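Local coordinates for protein succinate-semialdehyde dehydrogenase (Streptococcus pyogenes MGAS1882, PDB 4YWU) that probably catalyses the NAD(P)+-dependent oxidation of succinate semialdehyde to succinate, at residues K225-L230 with F443-N448; Y257-V262 with A303-A308. All coordinates share one frame; numbering follows the deposited sequence.

In the fold
After the N-terminal strands and helices, the chain lays down the parallel strands 124-128, 152-155, 181-183 and 200-206, then adds strand 225-229, the first half of interaction 1. It leaves for strand 235-238 of the seven-stranded sheet and helix 244-256, whose following loop, 257-262, meets 303-308 just before helix 308-323; this closes the smaller loop of interaction 2. Once strand 433-434 has paired antiparallel to 225-229 and helix 439-443 is passed, 443-448 packs against the same strand, so interaction 2 is nested inside the long loop closed by interaction 1. Their centres are about 28 Å apart, on opposite sides of the chain's centre, yet one segment of each, 225-230 and 257-262, reaches the bound 4-oxobutanoic acid.

Interaction 1 of 2, residues K225-L230 with F443-N448; sequences KTTLEL and FTSFVN. With SSN (4-oxobutanoic acid), chain C.
The six-stranded, Rossmann-type sheet receives a late return of the chain here: K225 and T227, on strand 225-229, meet S445 and F446 in the turn between helix 439-443 and strand 448-455. K225 runs extended, with CG anti to the backbone N (chi1 -173°), then bends at its last torsion so that NZ reaches S445 O at 3.0 Å in a weak hydrogen bond. Its ammonium nitrogen NZ stands 5.6 Å from the centroid of the F446 ring, a long cation-pi approach that offers at most a weak attraction. The same ring turns an edge to the strand, CE1 lying 3.8 Å from K225 O, which is close to the ring plane. Farther round, T227 CG2 comes obliquely to F446 CZ at 4.1 Å. Water 1 bridges T227 OG1 (3.3 Å) and S445 OG (3.2 Å). Beyond the contact, F446 O is held by T122 and N150, while K225 also packs on Y434 of the second subunit. Farther along the strand, E229 OE2 lies 3.4 Å from O4 of 4-oxobutanoic acid. The joint thus relies on one ring wedged against the strand, with weak polar links, one direct and one through water, beside it.

Interaction 2 of 2, residues Y257-V262 with A303-A308; sequences YNAGQV and APLSSA. With SSN (4-oxobutanoic acid), chain C.
A259 and Q261 come from a pair of overlapping beta turns of the left-handed I'/III' class, with N258, A259 and G260 all at positive phi, and lean on A303-S306, the approach to helix 308-323. The turns are drawn in by backbone bonds, among them G260 N to Y257 O at 2.9 Å, and are followed by an inverse gamma turn centred on Q261.

L305 is the side chain to follow. Its CB lies beside the end of the Q261 amide. At CG the chain forks: chi1 of -55° sets CG beside the backbone N, and chi2 of -171° lets CD1 carry on extended, while CD2 folds back toward the turn. That methyl fills the angle between two neighbours, with Q261 CD 3.9 Å from L305 CD2 on one hand and A259 CB 4.1 Å from it on the other. Beyond the two segments, L305 packs on A310 and V314 of helix 308-323.

A259 CB also rests against A303 O, at 3.7 Å. The Q261 amide is probably turned over in the model: NE2 sits 3.2 Å from S306 N, and with the group turned back this could be a hydrogen bond. W131 and F362 cover more of the glutamine.

The contact is buried, and the chain runs on from it to the ligand. V262 CG1 is 3.4 Å from O1 of 4-oxobutanoic acid, and the backbone N of the next residue, C263, is hydrogen-bonded to the same ligand. S307 N-caps helix 308-323 through its OG. At the far end of the contact, water 2 joins the two backbones, accepting a hydrogen bond from A303 N at 2.9 Å and a weak one from A259 N.

Interaction 1 of 2, residues K225-L230 with F443-N448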
loop_
_atom_site.group_PDB
_atom_site.type_symbol
_atom_site.label_atom_id
_atom_site.label_comp_id
_atom_site.label_asym_id
_atom_site.label_seq_id
_atom_site.Cartn_x
_atom_site.Cartn_y
_atom_site.Cartn_z
ATOM N N LYS A 225 0.378 -1.443 7.304
ATOM C CA LYS A 225 0.043 -0.902 5.989
ATOM C C LYS A 225 -0.707 0.412 6.173
ATOM O O LYS A 225 -1.368 0.623 7.193
ATOM C CB LYS A 225 -0.845 -1.898 5.235
ATOM C CG LYS A 225 -1.158 -1.556 3.783
ATOM C CD LYS A 225 -2.040 -2.662 3.184
ATOM C CE LYS A 225 -2.034 -2.683 1.654
ATOM N NZ LYS A 225 -2.610 -1.453 1.045
ATOM N N THR A 226 -0.602 1.301 5.190
ATOM C CA THR A 226 -1.303 2.578 5.265
ATOM C C THR A 226 -1.729 3.055 3.890
ATOM O O THR A 226 -1.238 2.579 2.867
ATOM C CB THR A 226 -0.425 3.695 5.870
ATOM O OG1 THR A 226 0.710 3.909 5.026
ATOM C CG2 THR A 226 0.056 3.322 7.255
ATOM N N THR A 227 -2.662 3.994 3.891
ATOM C CA THR A 227 -3.158 4.616 2.675
ATOM C C THR A 227 -3.400 6.044 3.115
ATOM O O THR A 227 -4.026 6.283 4.145
ATOM C CB THR A 227 -4.479 3.985 2.168
ATOM O OG1 THR A 227 -5.515 4.166 3.140
ATOM C CG2 THR A 227 -4.285 2.502 1.903
ATOM N N LEU A 228 -2.877 6.990 2.351
ATOM C CA LEU A 228 -3.026 8.389 2.694
ATOM C C LEU A 228 -3.797 9.178 1.670
ATOM O O LEU A 228 -3.588 9.032 0.468
ATOM C CB LEU A 228 -1.655 9.037 2.866
ATOM C CG LEU A 228 -0.722 8.388 3.882
ATOM C CD1 LEU A 228 0.489 9.283 4.095
ATOM C CD2 LEU A 228 -1.472 8.168 5.185
ATOM N N GLU A 229 -4.697 10.015 2.164
ATOM C CA GLU A 229 -5.492 10.895 1.319
ATOM C C GLU A 229 -5.172 12.280 1.865
ATOM O O GLU A 229 -5.787 12.731 2.832
ATOM C CB GLU A 229 -6.988 10.606 1.475
ATOM C CG GLU A 229 -7.446 9.273 0.893
ATOM C CD GLU A 229 -7.526 9.289 -0.627
ATOM O OE1 GLU A 229 -7.611 8.201 -1.242
ATOM O OE2 GLU A 229 -7.514 10.392 -1.209
ATOM N N LEU A 230 -4.188 12.942 1.267
ATOM C CA LEU A 230 -3.800 14.271 1.722
ATOM C C LEU A 230 -4.412 15.375 0.853
ATOM O O LEU A 230 -5.321 15.118 0.065
ATOM C CB LEU A 230 -2.274 14.372 1.761
ATOM C CG LEU A 230 -1.639 13.210 2.542
ATOM C CD1 LEU A 230 -0.135 13.348 2.565
ATOM C CD2 LEU A 230 -2.183 13.179 3.955
ATOM N N PHE A 443 -11.805 -1.193 -1.768
ATOM C CA PHE A 443 -12.333 -2.343 -1.040
ATOM C C PHE A 443 -11.227 -3.261 -0.561
ATOM O O PHE A 443 -11.219 -3.686 0.590
ATOM C CB PHE A 443 -13.288 -3.149 -1.922
ATOM C CG PHE A 443 -14.021 -4.229 -1.184
ATOM C CD1 PHE A 443 -15.011 -3.907 -0.253
ATOM C CD2 PHE A 443 -13.715 -5.570 -1.399
ATOM C CE1 PHE A 443 -15.687 -4.909 0.458
ATOM C CE2 PHE A 443 -14.385 -6.579 -0.694
ATOM C CZ PHE A 443 -15.373 -6.244 0.236
ATOM N N THR A 444 -10.287 -3.557 -1.451
ATOM C CA THR A 444 -9.181 -4.449 -1.137
ATOM C C THR A 444 -7.952 -3.809 -0.492
ATOM O O THR A 444 -6.890 -4.430 -0.470
ATOM C CB THR A 444 -8.707 -5.194 -2.402
ATOM O OG1 THR A 444 -8.353 -4.245 -3.413
ATOM C CG2 THR A 444 -9.801 -6.094 -2.932
ATOM N N SER A 445 -8.082 -2.599 0.045
ATOM C CA SER A 445 -6.931 -1.929 0.665
ATOM C C SER A 445 -6.347 -2.664 1.860
ATOM O O SER A 445 -5.131 -2.748 2.008
ATOM C CB SER A 445 -7.288 -0.500 1.093
ATOM O OG SER A 445 -7.284 0.378 -0.019
ATOM N N PHE A 446 -7.214 -3.188 2.715
ATOM C CA PHE A 446 -6.768 -3.909 3.897
ATOM C C PHE A 446 -7.289 -5.334 3.859
ATOM O O PHE A 446 -7.720 -5.901 4.867
ATOM C CB PHE A 446 -7.241 -3.172 5.152
ATOM C CG PHE A 446 -6.656 -1.796 5.280
ATOM C CD1 PHE A 446 -5.321 -1.626 5.654
ATOM C CD2 PHE A 446 -7.409 -0.673 4.951
ATOM C CE1 PHE A 446 -4.741 -0.356 5.694
ATOM C CE2 PHE A 446 -6.845 0.600 4.986
ATOM C CZ PHE A 446 -5.502 0.761 5.359
ATOM N N VAL A 447 -7.230 -5.905 2.666
ATOM C CA VAL A 447 -7.677 -7.260 2.428
ATOM C C VAL A 447 -6.453 -8.150 2.300
ATOM O O VAL A 447 -5.372 -7.696 1.908
ATOM C CB VAL A 447 -8.520 -7.324 1.144
ATOM C CG1 VAL A 447 -8.578 -8.737 0.611
ATOM C CG2 VAL A 447 -9.910 -6.834 1.436
ATOM N N ASN A 448 -6.620 -9.417 2.653
ATOM C CA ASN A 448 -5.533 -10.372 2.572
ATOM C C ASN A 448 -5.745 -11.256 1.357
ATOM O O ASN A 448 -6.694 -12.036 1.321
ATOM C CB ASN A 448 -5.493 -11.226 3.843
ATOM C CG ASN A 448 -4.538 -12.405 3.729
ATOM O OD1 ASN A 448 -3.652 -12.423 2.871
ATOM N ND2 ASN A 448 -4.705 -13.391 4.607
HETATM C C1 SSN C . -12.171 16.027 -0.215
HETATM O O1 SSN C . -12.556 16.023 -1.423
HETATM C C2 SSN C . -11.926 14.738 0.555
HETATM O O2 SSN C . -11.984 17.115 0.371
HETATM C C3 SSN C . -10.476 14.625 1.013
HETATM C C4 SSN C . -9.870 13.372 0.386
HETATM O O4 SSN C . -8.714 13.321 -0.024
HETATM O O HOH W 1 -8.194 2.958 1.672
#

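Interaction 2 of 2, residues Y257-V262 with A303-A308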
loop_
_atom_site.group_PDB
_atom_site.type_symbol
_atom_site.label_atom_id
_atom_site.label_comp_id
_atom_site.label_asym_id
_atom_site.label_seq_id
_atom_site.Cartn_x
_atom_site.Cartn_y
_atom_site.Cartn_z
ATOM N N TYR A 257 -17.946 25.567 -3.405
ATOM C CA TYR A 257 -18.683 24.509 -2.726
ATOM C C TYR A 257 -17.924 24.235 -1.426
ATOM O O TYR A 257 -16.694 24.192 -1.424
ATOM C CB TYR A 257 -18.709 23.257 -3.586
ATOM C CG TYR A 257 -19.393 22.087 -2.931
ATOM C CD1 TYR A 257 -20.775 22.067 -2.759
ATOM C CD2 TYR A 257 -18.659 20.987 -2.488
ATOM C CE1 TYR A 257 -21.411 20.972 -2.159
ATOM C CE2 TYR A 257 -19.281 19.892 -1.888
ATOM C CZ TYR A 257 -20.652 19.890 -1.727
ATOM O OH TYR A 257 -21.266 18.813 -1.121
ATOM N N ASN A 258 -18.658 24.052 -0.329
ATOM C CA ASN A 258 -18.067 23.821 0.988
ATOM C C ASN A 258 -17.067 24.947 1.276
ATOM O O ASN A 258 -16.053 24.743 1.938
ATOM C CB ASN A 258 -17.377 22.456 1.033
ATOM C CG ASN A 258 -17.326 21.865 2.439
ATOM O OD1 ASN A 258 -18.200 22.114 3.271
ATOM N ND2 ASN A 258 -16.314 21.051 2.699
ATOM N N ALA A 259 -17.379 26.139 0.766
ATOM C CA ALA A 259 -16.555 27.333 0.933
ATOM C C ALA A 259 -15.087 27.137 0.525
ATOM O O ALA A 259 -14.181 27.747 1.105
ATOM C CB ALA A 259 -16.643 27.833 2.378
ATOM N N GLY A 260 -14.856 26.286 -0.471
ATOM C CA GLY A 260 -13.498 26.049 -0.934
ATOM C C GLY A 260 -12.678 25.076 -0.104
ATOM O O GLY A 260 -11.507 24.822 -0.406
ATOM N N GLN A 261 -13.284 24.530 0.942
ATOM C CA GLN A 261 -12.600 23.587 1.809
ATOM C C GLN A 261 -12.782 22.152 1.292
ATOM O O GLN A 261 -13.341 21.289 1.965
ATOM C CB GLN A 261 -13.144 23.720 3.233
ATOM C CG GLN A 261 -12.994 25.114 3.826
ATOM C CD GLN A 261 -13.814 25.297 5.088
ATOM O OE1 GLN A 261 -15.033 25.139 5.069
ATOM N NE2 GLN A 261 -13.152 25.628 6.190
ATOM N N VAL A 262 -12.305 21.906 0.080
ATOM C CA VAL A 262 -12.407 20.596 -0.537
ATOM C C VAL A 262 -11.054 20.277 -1.151
ATOM O O VAL A 262 -10.529 21.057 -1.941
ATOM C CB VAL A 262 -13.470 20.595 -1.651
ATOM C CG1 VAL A 262 -13.754 19.176 -2.113
ATOM C CG2 VAL A 262 -14.727 21.267 -1.153
ATOM N N ALA A 303 -20.848 29.460 3.140
ATOM C CA ALA A 303 -20.746 29.189 4.563
ATOM C C ALA A 303 -19.491 29.768 5.209
ATOM O O ALA A 303 -18.543 30.146 4.526
ATOM C CB ALA A 303 -20.795 27.690 4.788
ATOM N N PRO A 304 -19.482 29.875 6.547
ATOM C CA PRO A 304 -18.281 30.416 7.186
ATOM C C PRO A 304 -17.289 29.263 7.226
ATOM O O PRO A 304 -17.676 28.115 6.998
ATOM C CB PRO A 304 -18.780 30.810 8.571
ATOM C CG PRO A 304 -19.797 29.771 8.855
ATOM C CD PRO A 304 -20.551 29.654 7.539
ATOM N N LEU A 305 -16.021 29.541 7.495
ATOM C CA LEU A 305 -15.047 28.458 7.552
ATOM C C LEU A 305 -15.257 27.672 8.840
ATOM O O LEU A 305 -15.949 28.131 9.749
ATOM C CB LEU A 305 -13.626 29.006 7.468
ATOM C CG LEU A 305 -13.373 29.894 6.247
ATOM C CD1 LEU A 305 -11.894 30.179 6.151
ATOM C CD2 LEU A 305 -13.856 29.210 4.983
ATOM N N SER A 306 -14.661 26.487 8.908
ATOM C CA SER A 306 -14.818 25.600 10.058
ATOM C C SER A 306 -14.278 26.084 11.406
ATOM O O SER A 306 -14.700 25.579 12.455
ATOM C CB SER A 306 -14.205 24.236 9.734
ATOM O OG SER A 306 -12.814 24.346 9.500
ATOM N N SER A 307 -13.351 27.038 11.397
ATOM C CA SER A 307 -12.805 27.535 12.659
ATOM C C SER A 307 -12.101 28.867 12.506
ATOM O O SER A 307 -11.795 29.290 11.394
ATOM C CB SER A 307 -11.821 26.528 13.252
ATOM O OG SER A 307 -10.589 26.558 12.556
ATOM N N ALA A 308 -11.850 29.527 13.631
ATOM C CA ALA A 308 -11.159 30.804 13.624
ATOM C C ALA A 308 -9.795 30.620 12.968
ATOM O O ALA A 308 -9.449 31.339 12.031
ATOM C CB ALA A 308 -10.994 31.314 15.039
HETATM C C1 SSN C . -12.171 16.027 -0.215
HETATM O O1 SSN C . -12.556 16.023 -1.423
HETATM C C2 SSN C . -11.926 14.738 0.555
HETATM O O2 SSN C . -11.984 17.115 0.371
HETATM C C3 SSN C . -10.476 14.625 1.013
HETATM C C4 SSN C . -9.870 13.372 0.386
HETATM O O4 SSN C . -8.714 13.321 -0.024
HETATM O O HOH W 2 -20.400 27.224 1.297
#